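Local coordinates for protein ATPase BagA (Mycobacterium tuberculosis H37Rv, PDB 6BS3) that forms one subunit of the heterodimeric BagAB ATPase complex, which hydrolyses ATP to support resistance to nitric oxide and to elevated glycerol, at residues Arg133-Thr138 and Lys177-Leu182; Asp104-Leu109 and Gly185-Ala190; Gly49-Leu54 and Gln87-Ala92; Val55-Arg60 and Ile159-Pro164. One frame throughout, in Å; residues are numbered along the deposited sequence.

Contact 1: Arg133-Thr138 and Lys177-Leu182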
# COMPACT_ATOMS: atom_id res chain seq x y z
N ARG A 133 -8.21 17.33 -11.47
CA ARG A 133 -7.04 17.03 -10.66
C ARG A 133 -5.88 16.54 -11.53
O ARG A 133 -4.82 17.16 -11.49
CB ARG A 133 -7.43 15.97 -9.61
CG ARG A 133 -6.61 16.00 -8.34
CD ARG A 133 -7.39 15.33 -7.22
NE ARG A 133 -7.67 13.93 -7.53
CZ ARG A 133 -8.85 13.34 -7.35
NH1 ARG A 133 -9.88 14.03 -6.86
NH2 ARG A 133 -9.01 12.07 -7.67
N ASP A 134 -6.11 15.52 -12.38
CA ASP A 134 -5.09 14.95 -13.28
C ASP A 134 -4.61 15.95 -14.35
O ASP A 134 -3.44 15.90 -14.72
CB ASP A 134 -5.58 13.63 -13.90
CG ASP A 134 -5.87 12.51 -12.88
OD1 ASP A 134 -5.38 12.61 -11.73
OD2 ASP A 134 -6.58 11.55 -13.24
N VAL A 135 -5.51 16.83 -14.86
CA VAL A 135 -5.18 17.89 -15.83
C VAL A 135 -4.21 18.88 -15.17
O VAL A 135 -3.21 19.25 -15.78
CB VAL A 135 -6.47 18.59 -16.39
CG1 VAL A 135 -6.16 19.97 -16.98
CG2 VAL A 135 -7.17 17.71 -17.42
N LEU A 136 -4.49 19.29 -13.92
CA LEU A 136 -3.65 20.23 -13.18
C LEU A 136 -2.27 19.65 -12.92
O LEU A 136 -1.28 20.35 -13.10
CB LEU A 136 -4.31 20.63 -11.84
CG LEU A 136 -5.63 21.42 -11.93
CD1 LEU A 136 -6.28 21.55 -10.56
CD2 LEU A 136 -5.42 22.79 -12.55
N LEU A 137 -2.20 18.36 -12.50
CA LEU A 137 -0.98 17.65 -12.14
C LEU A 137 -0.09 17.34 -13.33
O LEU A 137 1.09 17.69 -13.27
CB LEU A 137 -1.27 16.38 -11.32
CG LEU A 137 -1.98 16.58 -9.99
CD1 LEU A 137 -2.56 15.28 -9.46
CD2 LEU A 137 -1.08 17.25 -8.97
N THR A 138 -0.62 16.72 -14.39
CA THR A 138 0.17 16.38 -15.59
C THR A 138 0.56 17.68 -16.34
O THR A 138 1.60 17.71 -17.00
CB THR A 138 -0.59 15.40 -16.53
OG1 THR A 138 -1.80 16.03 -16.99
CG2 THR A 138 -0.89 14.05 -15.88
N LYS A 177 -9.31 11.16 -21.36
CA LYS A 177 -10.38 10.94 -20.38
C LYS A 177 -10.48 12.07 -19.35
O LYS A 177 -11.60 12.46 -19.00
CB LYS A 177 -10.28 9.57 -19.69
CG LYS A 177 -10.75 8.40 -20.56
CD LYS A 177 -12.28 8.35 -20.78
CE LYS A 177 -12.64 7.52 -22.00
NZ LYS A 177 -14.12 7.34 -22.12
N ALA A 178 -9.33 12.61 -18.87
CA ALA A 178 -9.31 13.69 -17.89
C ALA A 178 -9.98 14.98 -18.42
O ALA A 178 -10.76 15.61 -17.70
CB ALA A 178 -7.89 13.97 -17.43
N VAL A 179 -9.69 15.35 -19.67
CA VAL A 179 -10.19 16.55 -20.34
C VAL A 179 -11.69 16.43 -20.70
O VAL A 179 -12.38 17.45 -20.74
CB VAL A 179 -9.28 16.89 -21.56
CG1 VAL A 179 -9.87 17.95 -22.46
CG2 VAL A 179 -7.89 17.33 -21.10
N SER A 180 -12.20 15.20 -20.90
CA SER A 180 -13.60 14.91 -21.27
C SER A 180 -14.67 15.47 -20.30
O SER A 180 -15.80 15.68 -20.71
CB SER A 180 -13.81 13.40 -21.45
OG SER A 180 -13.99 12.72 -20.22
N ASP A 181 -14.30 15.68 -19.04
CA ASP A 181 -15.20 16.18 -18.00
C ASP A 181 -14.94 17.65 -17.66
O ASP A 181 -15.42 18.16 -16.64
CB ASP A 181 -15.12 15.28 -16.74
CG ASP A 181 -15.48 13.84 -17.03
OD1 ASP A 181 -16.69 13.51 -17.03
OD2 ASP A 181 -14.54 13.03 -17.26
N LEU A 182 -14.18 18.33 -18.54
CA LEU A 182 -13.87 19.75 -18.40
C LEU A 182 -14.65 20.56 -19.44
O LEU A 182 -15.12 19.99 -20.44
CB LEU A 182 -12.37 20.03 -18.53
CG LEU A 182 -11.41 19.45 -17.47
CD1 LEU A 182 -10.06 20.10 -17.59
CD2 LEU A 182 -11.93 19.67 -16.04
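V135 points its CG2 methyl against A178, V179 and L182, an apolar contact in the P-loop NTPase fold of this ArsA-family ATPase, where helix 130-146 meets the short helix 175-179 and the turn that follows it. The contact carries no hydrogen bond and centres on V135, chiefly its CG2 branch. The V135 side chain is turned so that CG1 lies anti to the backbone N (chi1 159°) and CG2 lies anti to the carbonyl carbon, directed at the other segment. From there CG2 has three neighbours at almost the same distance. A178 offers its CB at 3.8 Å from V135 CG2, at the point where the two backbones come closest. V179 crosses V135 at about a right angle, with V179 CG2 3.8 Å from V135 CG2. L182 instead meets V135 tip to tip, and its CD1 also lies 3.9 Å from V135 CG1, so both valine methyls rest on one leucine methyl. A type I turn from V179 to L182, closed by the bond from L182 N to V179 O, brings L182 round to face helix 130-146. Beside this cluster D134 adds a light methylene contact through its CB to A178. Helix 188-200 extends the apolar patch, with V188 against V135, while the backbone of D181 hydrogen-bonds to another protein chain of the assembly. Within helix 130-146, D134 O is gripped twice, by T138 N and by T138 OG1 at 2.8 Å; the two donors approach from opposite faces of its carbonyl plane, the hydroxyl tilted 24° out of it.

Contact 2: Asp104-Leu109 and Gly185-Ala190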
# COMPACT_ATOMS: atom_id res chain seq x y z
N ASP A 104 -6.41 31.74 -12.49
CA ASP A 104 -5.82 33.05 -12.74
C ASP A 104 -5.11 33.16 -14.10
O ASP A 104 -5.33 34.14 -14.80
CB ASP A 104 -4.90 33.46 -11.58
CG ASP A 104 -4.34 34.87 -11.67
OD1 ASP A 104 -5.15 35.83 -11.81
OD2 ASP A 104 -3.10 35.01 -11.60
N MET A 105 -4.28 32.17 -14.47
CA MET A 105 -3.53 32.21 -15.73
C MET A 105 -4.39 31.95 -16.98
O MET A 105 -4.18 32.60 -18.00
CB MET A 105 -2.32 31.26 -15.68
CG MET A 105 -1.23 31.54 -16.73
SD MET A 105 -0.25 33.04 -16.40
CE MET A 105 0.84 33.06 -17.86
N PHE A 106 -5.36 31.02 -16.90
CA PHE A 106 -6.17 30.62 -18.06
C PHE A 106 -7.55 31.27 -18.18
O PHE A 106 -8.10 31.29 -19.28
CB PHE A 106 -6.32 29.09 -18.07
CG PHE A 106 -5.13 28.29 -18.54
CD1 PHE A 106 -5.29 27.03 -19.12
CD2 PHE A 106 -3.83 28.79 -18.41
CE1 PHE A 106 -4.18 26.30 -19.55
CE2 PHE A 106 -2.73 28.06 -18.86
CZ PHE A 106 -2.91 26.82 -19.42
N TYR A 107 -8.13 31.74 -17.06
CA TYR A 107 -9.48 32.32 -17.05
C TYR A 107 -9.55 33.69 -16.37
O TYR A 107 -10.62 34.30 -16.34
CB TYR A 107 -10.46 31.35 -16.36
CG TYR A 107 -10.67 30.04 -17.07
CD1 TYR A 107 -11.63 29.90 -18.06
CD2 TYR A 107 -9.91 28.91 -16.74
CE1 TYR A 107 -11.85 28.69 -18.70
CE2 TYR A 107 -10.11 27.70 -17.39
CZ TYR A 107 -11.09 27.58 -18.36
OH TYR A 107 -11.30 26.39 -19.00
N ASN A 108 -8.41 34.17 -15.81
CA ASN A 108 -8.29 35.44 -15.07
C ASN A 108 -9.33 35.52 -13.90
O ASN A 108 -9.91 36.58 -13.64
CB ASN A 108 -8.33 36.67 -16.01
CG ASN A 108 -7.76 37.93 -15.41
OD1 ASN A 108 -6.70 37.94 -14.76
ND2 ASN A 108 -8.44 39.05 -15.63
N LEU A 109 -9.54 34.36 -13.21
CA LEU A 109 -10.46 34.19 -12.09
C LEU A 109 -9.71 34.04 -10.76
O LEU A 109 -10.12 33.28 -9.87
CB LEU A 109 -11.40 32.98 -12.33
CG LEU A 109 -12.56 33.16 -13.32
CD1 LEU A 109 -13.07 31.82 -13.81
CD2 LEU A 109 -13.71 33.93 -12.69
N GLY A 185 -13.85 24.10 -25.17
CA GLY A 185 -13.16 25.29 -25.66
C GLY A 185 -12.13 25.80 -24.68
O GLY A 185 -11.63 25.05 -23.83
N GLY A 186 -11.80 27.08 -24.80
CA GLY A 186 -10.83 27.74 -23.94
C GLY A 186 -9.38 27.37 -24.22
O GLY A 186 -9.07 26.86 -25.30
N PRO A 187 -8.46 27.61 -23.25
CA PRO A 187 -7.04 27.31 -23.49
C PRO A 187 -6.56 25.92 -23.07
O PRO A 187 -5.56 25.44 -23.62
CB PRO A 187 -6.32 28.42 -22.71
CG PRO A 187 -7.31 28.85 -21.63
CD PRO A 187 -8.66 28.23 -21.92
N VAL A 188 -7.25 25.28 -22.10
CA VAL A 188 -6.97 23.94 -21.55
C VAL A 188 -6.90 22.85 -22.63
O VAL A 188 -5.97 22.02 -22.60
CB VAL A 188 -7.95 23.59 -20.39
CG1 VAL A 188 -9.42 23.70 -20.82
CG2 VAL A 188 -7.65 22.22 -19.78
N HIS A 189 -7.85 22.86 -23.59
CA HIS A 189 -7.95 21.90 -24.70
C HIS A 189 -6.76 21.98 -25.67
O HIS A 189 -6.44 20.98 -26.32
CB HIS A 189 -9.30 22.03 -25.42
CG HIS A 189 -10.46 21.48 -24.63
ND1 HIS A 189 -11.09 20.30 -25.00
CD2 HIS A 189 -11.04 21.95 -23.50
CE1 HIS A 189 -12.04 20.10 -24.10
NE2 HIS A 189 -12.04 21.06 -23.17
N ALA A 190 -6.10 23.15 -25.75
CA ALA A 190 -4.92 23.36 -26.60
C ALA A 190 -3.65 22.83 -25.90
O ALA A 190 -2.81 22.20 -26.55
CB ALA A 190 -4.76 24.84 -26.92
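P187 lies against F106, its CG 3.7 Å from F106 CB and equally close to F106 CD1, as the two side chains slide past each other in opposite directions. The same CG reaches the backbone, 3.5 Å from F106 O, so the proline ring is set against both the side chain and the carbonyl of one residue. F106 CD1 also approaches V188 N at 4.0 Å. The second aromatic makes its contact through its tip: the CB of Y107 does not aim at the opposite segment, but its ring carries OH to within 3.8 Å of V188 CG1. V188 holds that methyl between its backbone N and carbonyl carbon (chi1 55°). No hydrogen bond joins the segments. Behind these residues, N108 leaves the helical conformation with positive phi (54°), and L109 follows at the N-cap position of helix 110-117. On the other side G185 and G186, both with positive phi, lead the chain into P187, and the H189 ring has G185 N above one face, offset toward the rim. Further out, the ring of F106 meets that of Y102, which also touches V188, while Y107 and L109 pack on polar side chains of another protein chain. The contact therefore joins the region where helix 95-107 finishes to the start of helix 188-200 and the loop leading into it.

Contact 3: Gly49-Leu54 and Gln87-Ala92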
# COMPACT_ATOMS: atom_id res chain seq x y z
N GLY A 49 27.30 17.70 -11.85
CA GLY A 49 26.86 19.09 -12.05
C GLY A 49 25.55 19.26 -12.81
O GLY A 49 25.38 20.27 -13.49
N ARG A 50 24.64 18.29 -12.71
CA ARG A 50 23.32 18.34 -13.36
C ARG A 50 22.24 18.81 -12.37
O ARG A 50 22.46 18.81 -11.16
CB ARG A 50 22.96 16.98 -13.99
CG ARG A 50 24.06 16.42 -14.92
CD ARG A 50 23.51 15.81 -16.19
NE ARG A 50 22.52 14.77 -15.92
CZ ARG A 50 21.69 14.27 -16.84
NH1 ARG A 50 21.74 14.69 -18.09
NH2 ARG A 50 20.81 13.34 -16.50
N LYS A 51 21.10 19.28 -12.89
CA LYS A 51 20.01 19.78 -12.05
C LYS A 51 18.76 18.95 -12.33
O LYS A 51 18.26 18.99 -13.45
CB LYS A 51 19.75 21.28 -12.29
CG LYS A 51 18.80 21.90 -11.26
CD LYS A 51 18.29 23.27 -11.69
CE LYS A 51 19.26 24.38 -11.43
NZ LYS A 51 18.58 25.70 -11.51
N VAL A 52 18.29 18.20 -11.32
CA VAL A 52 17.12 17.33 -11.45
C VAL A 52 15.98 17.76 -10.51
O VAL A 52 16.23 18.14 -9.36
CB VAL A 52 17.52 15.83 -11.29
CG1 VAL A 52 16.30 14.91 -11.21
CG2 VAL A 52 18.44 15.39 -12.43
N LEU A 53 14.73 17.73 -11.01
CA LEU A 53 13.56 18.04 -10.20
C LEU A 53 12.84 16.75 -9.78
O LEU A 53 12.48 15.92 -10.63
CB LEU A 53 12.59 19.01 -10.92
CG LEU A 53 11.37 19.49 -10.09
CD1 LEU A 53 11.79 20.40 -8.93
CD2 LEU A 53 10.38 20.21 -10.96
N LEU A 54 12.63 16.57 -8.46
CA LEU A 54 11.90 15.44 -7.87
C LEU A 54 10.47 15.94 -7.53
O LEU A 54 10.30 16.84 -6.71
CB LEU A 54 12.64 14.91 -6.62
CG LEU A 54 11.98 13.78 -5.82
CD1 LEU A 54 11.80 12.49 -6.70
CD2 LEU A 54 12.73 13.52 -4.53
N GLN A 87 22.62 18.76 -8.39
CA GLN A 87 21.58 19.28 -7.54
C GLN A 87 20.24 18.63 -7.79
O GLN A 87 19.81 18.49 -8.93
CB GLN A 87 21.50 20.80 -7.75
CG GLN A 87 20.34 21.51 -7.08
CD GLN A 87 20.47 22.99 -7.23
OE1 GLN A 87 21.57 23.54 -7.26
NE2 GLN A 87 19.35 23.68 -7.30
N VAL A 88 19.57 18.28 -6.70
CA VAL A 88 18.21 17.77 -6.72
C VAL A 88 17.29 18.80 -6.05
O VAL A 88 17.46 19.11 -4.87
CB VAL A 88 18.06 16.35 -6.11
CG1 VAL A 88 16.60 15.90 -6.15
CG2 VAL A 88 18.96 15.35 -6.83
N ASN A 89 16.32 19.33 -6.81
CA ASN A 89 15.27 20.22 -6.33
C ASN A 89 14.02 19.39 -6.05
O ASN A 89 13.82 18.36 -6.70
CB ASN A 89 14.95 21.30 -7.36
CG ASN A 89 15.88 22.47 -7.36
OD1 ASN A 89 16.87 22.48 -6.65
ND2 ASN A 89 15.57 23.49 -8.16
N ALA A 90 13.16 19.85 -5.12
CA ALA A 90 11.92 19.15 -4.78
C ALA A 90 10.70 19.98 -5.09
O ALA A 90 10.68 21.18 -4.81
CB ALA A 90 11.91 18.74 -3.30
N LEU A 91 9.66 19.34 -5.63
CA LEU A 91 8.39 20.02 -5.83
C LEU A 91 7.21 19.18 -5.31
O LEU A 91 6.79 18.22 -5.95
CB LEU A 91 8.13 20.53 -7.27
CG LEU A 91 6.77 21.29 -7.45
CD1 LEU A 91 6.72 22.65 -6.69
CD2 LEU A 91 6.43 21.46 -8.92
N ALA A 92 6.68 19.54 -4.13
CA ALA A 92 5.49 18.87 -3.57
C ALA A 92 4.33 19.68 -4.16
O ALA A 92 4.12 20.83 -3.75
CB ALA A 92 5.49 18.95 -2.05
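V52 and Q87 illustrate the bonding of parallel strands: V52 N donates to Q87 O at 2.8 Å and V52 O accepts from N89 N, so one residue of strand 51-56 bonds to two residues of strand 86-92. The ladder starts with Q87 N to R50 O and continues through L54 N to N89 O, then L91 N to L54 O, giving five bonds, all close to straight. Weaker CA-H...O contacts lie between them, such as V88 CA to V52 O at 3.3 Å. On the face bearing K51, L53, Q87 and N89, the extended Q87 side chain passes its NE2 to N89 OD1 at 2.8 Å; that donor is tilted 27° from the plane of the N89 carbonyl. N89 ND2 is in turn bonded to Y156 OH. K51 runs alongside Q87, pointing the same way, whereas L53 crosses N89 at about a right angle, its CD1 3.6 Å from N89 CB and 4.0 Å from L91 CB. On the opposite face L54 CB meets V88 CG1 at 4.1 Å, and V52 and V88 pack on helix 34-46. The chemistry implies two unlike faces on one backbone ladder: a mixed one, where an amide pair and a lysine sit with L53, and an aliphatic one toward the helix that follows the nucleotide-binding loop.

Contact 4: Val55-Arg60 and Ile159-Pro164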
# COMPACT_ATOMS: atom_id res chain seq x y z
N VAL A 55 9.46 15.36 -8.20
CA VAL A 55 8.05 15.78 -8.11
C VAL A 55 7.14 14.74 -7.44
O VAL A 55 7.20 13.56 -7.79
CB VAL A 55 7.51 16.12 -9.53
CG1 VAL A 55 6.05 16.60 -9.50
CG2 VAL A 55 8.40 17.15 -10.24
N GLU A 56 6.28 15.17 -6.50
CA GLU A 56 5.25 14.28 -5.93
C GLU A 56 3.87 14.92 -6.20
O GLU A 56 3.77 16.14 -6.24
CB GLU A 56 5.50 13.90 -4.47
CG GLU A 56 5.28 15.03 -3.48
CD GLU A 56 5.41 14.53 -2.07
OE1 GLU A 56 6.23 15.09 -1.32
OE2 GLU A 56 4.71 13.55 -1.71
N VAL A 57 2.84 14.10 -6.48
CA VAL A 57 1.55 14.61 -6.98
C VAL A 57 0.29 14.29 -6.11
O VAL A 57 -0.80 14.71 -6.49
CB VAL A 57 1.34 14.08 -8.44
CG1 VAL A 57 2.51 14.45 -9.36
CG2 VAL A 57 1.11 12.57 -8.46
N GLU A 58 0.44 13.60 -4.96
CA GLU A 58 -0.74 13.18 -4.20
C GLU A 58 -1.03 13.98 -2.92
O GLU A 58 -1.97 13.64 -2.19
CB GLU A 58 -0.69 11.67 -3.91
CG GLU A 58 -0.54 10.82 -5.17
CD GLU A 58 -0.64 9.32 -5.01
OE1 GLU A 58 -0.01 8.77 -4.08
OE2 GLU A 58 -1.35 8.69 -5.82
N GLY A 59 -0.24 15.01 -2.65
CA GLY A 59 -0.39 15.86 -1.47
C GLY A 59 -0.01 15.17 -0.18
O GLY A 59 -0.31 15.67 0.90
N ARG A 60 0.67 14.02 -0.27
CA ARG A 60 1.07 13.19 0.86
C ARG A 60 2.35 13.65 1.58
O ARG A 60 2.68 13.09 2.63
CB ARG A 60 1.20 11.74 0.39
CG ARG A 60 -0.17 11.13 0.04
CD ARG A 60 -0.04 9.81 -0.70
NE ARG A 60 0.46 8.75 0.17
CZ ARG A 60 1.10 7.67 -0.26
NH1 ARG A 60 1.31 7.48 -1.56
NH2 ARG A 60 1.53 6.76 0.61
N ILE A 159 13.39 15.40 -14.98
CA ILE A 159 12.28 15.49 -14.02
C ILE A 159 11.97 14.05 -13.61
O ILE A 159 11.77 13.18 -14.47
CB ILE A 159 11.01 16.18 -14.62
CG1 ILE A 159 11.34 17.54 -15.33
CG2 ILE A 159 9.88 16.32 -13.58
CD1 ILE A 159 11.81 18.66 -14.52
N VAL A 160 11.94 13.80 -12.30
CA VAL A 160 11.60 12.48 -11.77
C VAL A 160 10.30 12.64 -10.98
O VAL A 160 10.22 13.46 -10.07
CB VAL A 160 12.74 11.79 -10.96
CG1 VAL A 160 12.32 10.39 -10.50
CG2 VAL A 160 14.05 11.73 -11.78
N VAL A 161 9.27 11.92 -11.40
CA VAL A 161 7.99 11.97 -10.73
C VAL A 161 7.79 10.71 -9.89
O VAL A 161 7.90 9.59 -10.41
CB VAL A 161 6.80 12.24 -11.71
CG1 VAL A 161 5.47 12.37 -10.97
CG2 VAL A 161 7.06 13.49 -12.55
N ASP A 162 7.56 10.91 -8.56
CA ASP A 162 7.15 9.90 -7.60
C ASP A 162 5.63 9.89 -7.93
O ASP A 162 4.87 10.76 -7.50
CB ASP A 162 7.47 10.38 -6.18
CG ASP A 162 6.94 9.57 -5.00
OD1 ASP A 162 6.32 8.52 -5.23
OD2 ASP A 162 7.14 10.01 -3.86
N ALA A 163 5.26 9.00 -8.85
CA ALA A 163 3.94 8.94 -9.48
C ALA A 163 2.86 8.16 -8.69
O ALA A 163 3.20 7.39 -7.79
CB ALA A 163 4.09 8.36 -10.89
N PRO A 164 1.56 8.28 -9.05
CA PRO A 164 0.54 7.44 -8.41
C PRO A 164 0.84 5.92 -8.58
O PRO A 164 1.63 5.53 -9.45
CB PRO A 164 -0.75 7.86 -9.14
CG PRO A 164 -0.49 9.23 -9.63
CD PRO A 164 0.93 9.13 -10.09
O HOH W 1 2.97 11.36 -5.93
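V55 carries both direct backbone bonds between the two segments: V55 N donates to V160 O and D162 N to V55 O, both at 2.8 Å. Beyond this the strands separate, and a water takes over: it accepts from V57 N at 2.8 Å and donates to D162 O, bridging backbone atoms 4.0 Å apart. Apolar contacts follow the same line. V55 CG2 lies 3.7 Å from I159 CG2, the side chains crossing obliquely, while V55 CB meets V161 CG2. V57 divides its two methyls: CG1, anti to its carbonyl carbon (chi1 -56°), reaches V161 CG1 at 4.0 Å, and CG2 packs on P164 CD at 3.8 Å. V57 crosses both V161 and P164 at about a right angle. Among the charged groups, E58 lays OE2 against P164, 3.4 Å from P164 CA, while its OE1 forms a salt bridge with R60 NH1. The carboxylate of E56 is bonded to G62 N and I63 N, at the beginning of helix 62-66. D162 OD2 is hydrogen-bonded to S35 OG, a residue that binds ATP, and its side chain comes about 4 Å from the bound magnesium ion at nearest atoms. An aspartate toward the C-terminal side of a core parallel strand, beside the P-loop lysine and serine, is consistent with the Walker B position of P-loop NTPases.

How the contacts relate
From the N terminus, contact 3 is first to close, joining 49-54 to 87-92. Contact 4 opens inside that loop at 55-60 but closes at 159-164, so the two cross; both use strand 51-56, which lies between strands 86-92 and 158-162 in the central sheet. Contact 2 opens at 104-109, within the loop of contact 4, and closes last, at 185-190, crossing it as well. Contact 1 begins and ends within contact 2, yet also alternates with contact 4. The helical contacts 1 and 2 touch through V135, V179, L182, V188 and H189, and L137 of contact 1 packs on V57 of contact 4, linking the helical region to the loop that follows strand 51-56.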